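Local coordinates for protein putative histidinol-phosphate aminotransferase (Burkholderia pseudomallei, PDB 3P1T) that probably transfers the amino group of L-histidinol phosphate to 2-oxoglutarate in histidine biosynthesis, using pyridoxal 5'-phosphate as cofactor, at residues F81-T95 / Y103-I117. Residues are numbered along the deposited sequence; the frame is centred on the assembly and turned at random.
Sequences FDRISAEFSSMRFVT and YRARIAVSGLRHFEI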
loop_
_atom_site.group_PDB
_atom_site.type_symbol
_atom_site.label_atom_id
_atom_site.label_comp_id
_atom_site.label_asym_id
_atom_site.label_seq_id
_atom_site.Cartn_x
_atom_site.Cartn_y
_atom_site.Cartn_z
ATOM N N PHE A 81 -8.505 9.185 3.223
ATOM C CA PHE A 81 -8.794 10.059 4.354
ATOM C C PHE A 81 -7.518 10.727 4.855
ATOM O O PHE A 81 -7.546 11.917 5.157
ATOM C CB PHE A 81 -9.485 9.285 5.504
ATOM C CG PHE A 81 -10.046 10.188 6.578
ATOM C CD1 PHE A 81 -9.233 10.660 7.611
ATOM C CD2 PHE A 81 -11.376 10.601 6.537
ATOM C CE1 PHE A 81 -9.726 11.553 8.551
ATOM C CE2 PHE A 81 -11.870 11.479 7.487
ATOM C CZ PHE A 81 -11.039 11.956 8.482
ATOM N N ASP A 82 -6.419 9.973 4.957
ATOM C CA ASP A 82 -5.131 10.480 5.456
ATOM C C ASP A 82 -4.537 11.542 4.553
ATOM O O ASP A 82 -4.149 12.598 5.053
ATOM C CB ASP A 82 -4.095 9.355 5.629
ATOM C CG ASP A 82 -4.250 8.494 6.871
ATOM O OD1 ASP A 82 -5.246 8.670 7.596
ATOM O OD2 ASP A 82 -3.341 7.690 7.150
ATOM N N ARG A 83 -4.468 11.290 3.237
ATOM C CA ARG A 83 -3.843 12.242 2.324
ATOM C C ARG A 83 -4.702 13.519 2.197
ATOM O O ARG A 83 -4.128 14.598 2.116
ATOM C CB ARG A 83 -3.567 11.605 0.958
ATOM C CG ARG A 83 -2.635 10.409 1.111
ATOM C CD ARG A 83 -1.449 10.414 0.180
ATOM N NE ARG A 83 -0.585 9.257 0.414
ATOM C CZ ARG A 83 0.437 9.249 1.264
ATOM N NH1 ARG A 83 0.737 10.334 1.966
ATOM N NH2 ARG A 83 1.173 8.164 1.413
ATOM N N ILE A 84 -6.051 13.416 2.286
ATOM C CA ILE A 84 -6.925 14.586 2.234
ATOM C C ILE A 84 -6.752 15.393 3.523
ATOM O O ILE A 84 -6.539 16.608 3.454
ATOM C CB ILE A 84 -8.425 14.225 1.978
ATOM C CG1 ILE A 84 -8.623 13.707 0.548
ATOM C CG2 ILE A 84 -9.344 15.446 2.217
ATOM C CD1 ILE A 84 -10.040 13.205 0.252
ATOM N N SER A 85 -6.840 14.725 4.693
ATOM C CA SER A 85 -6.749 15.395 5.996
ATOM C C SER A 85 -5.368 16.074 6.174
ATOM O O SER A 85 -5.320 17.143 6.766
ATOM C CB SER A 85 -7.038 14.431 7.146
ATOM O OG SER A 85 -6.053 13.427 7.327
ATOM N N ALA A 86 -4.278 15.504 5.626
ATOM C CA ALA A 86 -2.935 16.105 5.693
ATOM C C ALA A 86 -2.880 17.476 4.952
ATOM O O ALA A 86 -2.031 18.309 5.276
ATOM C CB ALA A 86 -1.900 15.158 5.106
ATOM N N GLU A 87 -3.799 17.717 4.005
ATOM C CA GLU A 87 -3.854 18.968 3.245
ATOM C C GLU A 87 -4.778 19.994 3.902
ATOM O O GLU A 87 -4.690 21.171 3.558
ATOM C CB GLU A 87 -4.326 18.707 1.788
ATOM C CG GLU A 87 -3.425 17.779 0.979
ATOM C CD GLU A 87 -1.956 18.151 0.913
ATOM O OE1 GLU A 87 -1.633 19.324 0.605
ATOM O OE2 GLU A 87 -1.120 17.260 1.185
ATOM N N PHE A 88 -5.664 19.556 4.828
ATOM C CA PHE A 88 -6.628 20.411 5.542
ATOM C C PHE A 88 -6.571 20.181 7.058
ATOM O O PHE A 88 -7.610 20.195 7.728
ATOM C CB PHE A 88 -8.064 20.114 5.032
ATOM C CG PHE A 88 -8.265 20.137 3.536
ATOM C CD1 PHE A 88 -7.910 21.255 2.783
ATOM C CD2 PHE A 88 -8.906 19.090 2.894
ATOM C CE1 PHE A 88 -8.111 21.281 1.398
ATOM C CE2 PHE A 88 -9.138 19.130 1.515
ATOM C CZ PHE A 88 -8.723 20.214 0.773
ATOM N N SER A 89 -5.357 19.994 7.598
ATOM C CA SER A 89 -5.086 19.608 8.990
ATOM C C SER A 89 -5.611 20.617 10.031
ATOM O O SER A 89 -5.807 20.221 11.190
ATOM C CB SER A 89 -3.587 19.385 9.210
ATOM O OG SER A 89 -2.808 20.465 8.731
ATOM N N SER A 90 -5.890 21.874 9.634
ATOM C CA SER A 90 -6.409 22.880 10.574
ATOM C C SER A 90 -7.940 22.879 10.633
ATOM O O SER A 90 -8.508 23.457 11.562
ATOM C CB SER A 90 -5.916 24.270 10.199
ATOM O OG SER A 90 -4.523 24.364 10.444
HETATM N N MSE A 91 -8.607 22.242 9.660
HETATM C CA MSE A 91 -10.062 22.220 9.599
HETATM C C MSE A 91 -10.687 21.253 10.630
HETATM O O MSE A 91 -10.038 20.313 11.122
HETATM C CB MSE A 91 -10.538 21.812 8.182
HETATM C CG MSE A 91 -9.984 22.693 7.054
HETATM SE SE MSE A 91 -10.823 22.325 5.307
HETATM C CE MSE A 91 -12.348 23.491 5.469
ATOM N N ARG A 92 -11.979 21.476 10.920
ATOM C CA ARG A 92 -12.750 20.585 11.765
ATOM C C ARG A 92 -13.333 19.537 10.857
ATOM O O ARG A 92 -13.969 19.859 9.853
ATOM C CB ARG A 92 -13.817 21.348 12.554
ATOM C CG ARG A 92 -14.604 20.470 13.510
ATOM C CD ARG A 92 -15.652 21.241 14.274
ATOM N NE ARG A 92 -16.794 21.650 13.453
ATOM C CZ ARG A 92 -17.974 22.025 13.946
ATOM N NH1 ARG A 92 -18.197 21.989 15.254
ATOM N NH2 ARG A 92 -18.961 22.383 13.132
ATOM N N PHE A 93 -13.067 18.280 11.162
ATOM C CA PHE A 93 -13.583 17.180 10.363
ATOM C C PHE A 93 -14.952 16.787 10.914
ATOM O O PHE A 93 -15.145 16.683 12.134
ATOM C CB PHE A 93 -12.585 16.021 10.327
ATOM C CG PHE A 93 -11.462 16.359 9.374
ATOM C CD1 PHE A 93 -10.435 17.218 9.758
ATOM C CD2 PHE A 93 -11.466 15.878 8.070
ATOM C CE1 PHE A 93 -9.443 17.601 8.853
ATOM C CE2 PHE A 93 -10.453 16.240 7.178
ATOM C CZ PHE A 93 -9.462 17.111 7.571
ATOM N N VAL A 94 -15.926 16.693 10.000
ATOM C CA VAL A 94 -17.315 16.412 10.335
ATOM C C VAL A 94 -17.747 15.098 9.665
ATOM O O VAL A 94 -17.690 14.961 8.441
ATOM C CB VAL A 94 -18.222 17.596 9.932
ATOM C CG1 VAL A 94 -19.692 17.252 10.101
ATOM C CG2 VAL A 94 -17.876 18.849 10.713
ATOM N N THR A 95 -18.162 14.134 10.481
ATOM C CA THR A 95 -18.611 12.819 10.016
ATOM C C THR A 95 -19.947 12.482 10.676
ATOM O O THR A 95 -20.346 13.142 11.645
ATOM C CB THR A 95 -17.541 11.742 10.321
ATOM O OG1 THR A 95 -17.392 11.597 11.741
ATOM C CG2 THR A 95 -16.193 12.037 9.664
ATOM N N TYR A 103 -13.531 6.489 9.612
ATOM C CA TYR A 103 -13.135 7.900 9.721
ATOM C C TYR A 103 -12.713 8.184 11.154
ATOM O O TYR A 103 -11.650 8.768 11.355
ATOM C CB TYR A 103 -14.250 8.854 9.257
ATOM C CG TYR A 103 -14.952 8.429 7.982
ATOM C CD1 TYR A 103 -14.230 8.121 6.831
ATOM C CD2 TYR A 103 -16.339 8.403 7.906
ATOM C CE1 TYR A 103 -14.869 7.707 5.668
ATOM C CE2 TYR A 103 -16.990 8.045 6.729
ATOM C CZ TYR A 103 -16.249 7.683 5.621
ATOM O OH TYR A 103 -16.902 7.296 4.492
ATOM N N ARG A 104 -13.470 7.661 12.148
ATOM C CA ARG A 104 -13.103 7.778 13.568
ATOM C C ARG A 104 -11.694 7.227 13.859
ATOM O O ARG A 104 -10.953 7.836 14.626
ATOM C CB ARG A 104 -14.096 7.037 14.457
ATOM C CG ARG A 104 -15.168 7.903 15.056
ATOM C CD ARG A 104 -15.958 7.099 16.058
ATOM N NE ARG A 104 -16.920 7.946 16.768
ATOM C CZ ARG A 104 -17.520 7.606 17.902
ATOM N NH1 ARG A 104 -17.238 6.456 18.492
ATOM N NH2 ARG A 104 -18.385 8.428 18.470
ATOM N N ALA A 105 -11.347 6.070 13.257
ATOM C CA ALA A 105 -10.069 5.372 13.423
ATOM C C ALA A 105 -8.912 6.211 12.928
ATOM O O ALA A 105 -7.902 6.291 13.618
ATOM C CB ALA A 105 -10.095 4.050 12.688
ATOM N N ARG A 106 -9.068 6.869 11.770
ATOM C CA ARG A 106 -8.042 7.739 11.160
ATOM C C ARG A 106 -7.914 9.072 11.918
ATOM O O ARG A 106 -6.812 9.632 11.991
ATOM C CB ARG A 106 -8.376 7.989 9.680
ATOM C CG ARG A 106 -8.289 6.726 8.825
ATOM C CD ARG A 106 -6.835 6.375 8.558
ATOM N NE ARG A 106 -6.325 5.320 9.424
ATOM C CZ ARG A 106 -5.037 5.073 9.637
ATOM N NH1 ARG A 106 -4.106 5.865 9.120
ATOM N NH2 ARG A 106 -4.671 4.070 10.419
ATOM N N ILE A 107 -9.028 9.568 12.504
ATOM C CA ILE A 107 -9.035 10.793 13.307
ATOM C C ILE A 107 -8.287 10.482 14.649
ATOM O O ILE A 107 -7.586 11.343 15.178
ATOM C CB ILE A 107 -10.492 11.328 13.481
ATOM C CG1 ILE A 107 -10.929 12.061 12.178
ATOM C CG2 ILE A 107 -10.612 12.284 14.685
ATOM C CD1 ILE A 107 -12.426 12.166 11.929
ATOM N N ALA A 108 -8.340 9.222 15.105
ATOM C CA ALA A 108 -7.670 8.745 16.301
ATOM C C ALA A 108 -6.160 8.617 16.114
ATOM O O ALA A 108 -5.450 8.463 17.111
ATOM C CB ALA A 108 -8.236 7.398 16.691
ATOM N N VAL A 109 -5.665 8.575 14.865
ATOM C CA VAL A 109 -4.213 8.458 14.648
ATOM C C VAL A 109 -3.678 9.817 14.237
ATOM O O VAL A 109 -2.488 9.949 14.056
ATOM C CB VAL A 109 -3.735 7.346 13.675
ATOM C CG1 VAL A 109 -4.033 5.962 14.228
ATOM C CG2 VAL A 109 -4.312 7.512 12.283
ATOM N N SER A 110 -4.528 10.832 14.141
ATOM C CA SER A 110 -4.102 12.198 13.806
ATOM C C SER A 110 -4.396 13.165 14.972
ATOM O O SER A 110 -4.892 12.745 16.019
ATOM C CB SER A 110 -4.815 12.665 12.542
ATOM O OG SER A 110 -6.199 12.808 12.821
ATOM N N GLY A 111 -4.161 14.448 14.759
ATOM C CA GLY A 111 -4.497 15.477 15.733
ATOM C C GLY A 111 -5.570 16.413 15.208
ATOM O O GLY A 111 -5.513 17.637 15.445
ATOM N N LEU A 112 -6.560 15.841 14.477
ATOM C CA LEU A 112 -7.631 16.623 13.881
ATOM C C LEU A 112 -8.785 16.853 14.831
ATOM O O LEU A 112 -9.186 15.936 15.558
ATOM C CB LEU A 112 -8.182 15.932 12.623
ATOM C CG LEU A 112 -7.227 15.511 11.498
ATOM C CD1 LEU A 112 -7.953 14.659 10.500
ATOM C CD2 LEU A 112 -6.562 16.704 10.825
ATOM N N ARG A 113 -9.365 18.068 14.764
ATOM C CA ARG A 113 -10.616 18.456 15.424
ATOM C C ARG A 113 -11.763 17.659 14.816
ATOM O O ARG A 113 -11.745 17.358 13.611
ATOM C CB ARG A 113 -10.860 19.963 15.292
ATOM C CG ARG A 113 -10.183 20.775 16.380
ATOM C CD ARG A 113 -9.924 22.188 15.938
ATOM N NE ARG A 113 -11.139 22.963 15.721
ATOM C CZ ARG A 113 -11.390 23.660 14.618
ATOM N NH1 ARG A 113 -10.518 23.670 13.615
ATOM N NH2 ARG A 113 -12.518 24.352 14.507
ATOM N N HIS A 114 -12.734 17.266 15.648
ATOM C CA HIS A 114 -13.807 16.420 15.144
ATOM C C HIS A 114 -15.156 16.777 15.781
ATOM O O HIS A 114 -15.248 16.983 16.999
ATOM C CB HIS A 114 -13.434 14.944 15.428
ATOM C CG HIS A 114 -14.302 13.904 14.782
ATOM N ND1 HIS A 114 -14.497 12.676 15.373
ATOM C CD2 HIS A 114 -14.982 13.936 13.611
ATOM C CE1 HIS A 114 -15.286 12.001 14.549
ATOM N NE2 HIS A 114 -15.599 12.714 13.475
ATOM N N PHE A 115 -16.187 16.871 14.921
ATOM C CA PHE A 115 -17.590 17.102 15.257
ATOM C C PHE A 115 -18.412 16.065 14.531
ATOM O O PHE A 115 -18.123 15.773 13.373
ATOM C CB PHE A 115 -18.053 18.535 14.933
ATOM C CG PHE A 115 -19.549 18.747 15.134
ATOM C CD1 PHE A 115 -20.083 18.900 16.408
ATOM C CD2 PHE A 115 -20.423 18.767 14.045
ATOM C CE1 PHE A 115 -21.474 19.066 16.589
ATOM C CE2 PHE A 115 -21.809 18.937 14.226
ATOM C CZ PHE A 115 -22.326 19.089 15.496
ATOM N N GLU A 116 -19.428 15.500 15.190
ATOM C CA GLU A 116 -20.234 14.456 14.551
ATOM C C GLU A 116 -21.706 14.826 14.427
ATOM O O GLU A 116 -22.287 15.396 15.350
ATOM C CB GLU A 116 -20.133 13.135 15.313
ATOM C CG GLU A 116 -18.785 12.464 15.185
ATOM C CD GLU A 116 -18.653 11.217 16.025
ATOM O OE1 GLU A 116 -19.090 11.232 17.198
ATOM O OE2 GLU A 116 -18.108 10.220 15.508
ATOM N N ILE A 117 -22.292 14.470 13.269
ATOM C CA ILE A 117 -23.707 14.649 12.933
ATOM C C ILE A 117 -24.447 13.385 13.334
ATOM O O ILE A 117 -24.144 12.304 12.836
ATOM C CB ILE A 117 -23.924 14.987 11.428
ATOM C CG1 ILE A 117 -23.182 16.256 11.027
ATOM C CG2 ILE A 117 -25.422 15.087 11.093
ATOM C CD1 ILE A 117 -23.125 16.490 9.553
HETATM O O HOH W 1 -4.586 10.028 10.017
HETATM O O HOH W 2 -8.096 19.736 12.741
HETATM O O HOH W 3 -18.037 9.393 12.886
#
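Thr95 OG1 is held by two partners: NE2 of His114 donates to it over 2.7 Å, with the hydroxyl oxygen in the imidazole plane, and a water accepts from the same hydroxyl and donates to Glu116 OE2. Since His114 has its CG anti to the backbone N (chi1 -170°), the ring runs along the neighbouring strand and its edge faces Thr95, while Ile107 CD1 rests over one imidazole face. The backbones beneath are paired in parallel, with Phe93 N bonded to Arg113 O, Phe115 N to Phe93 O at 3.0 Å, and Ile117 N to Thr95 O.

On the side of the sheet bearing Phe93 and Thr95, the helices close over an apolar layer. Leu112 sets CD1 over the Phe93 ring face in a CH-pi contact, 3.8 Å from the ring centroid, and the same methyl meets Ser85 CB. Phe81 brings its CZ to Ile107 CG1 (3.7 Å), and its ring lies nearly parallel to that of Tyr103 but slid well aside. At the outer end of this layer Asp82 OD2 takes Arg106 NH1 on its syn lone pair at 2.8 Å. Both groups also bond to the second subunit, Asp82 to its Trp225 and Arg106 to its Lys223 carbonyl, which places this salt bridge at the dimer interface.

Across the sheet, the Arg92 guanidinium lies flat on Phe115, planes 14° apart; the bend of the Arg92 chain at chi3 (72°) helps lay it there, and Asp137 of the adjoining strand pairs with its NH2. The parallel strands 92-96 and 113-117, joined through helix 102-107, form a beta-alpha-beta crossover, with 113-117 at the edge of the seven-stranded mixed sheet characteristic of the large domain of fold-type I PLP-dependent aminotransferases.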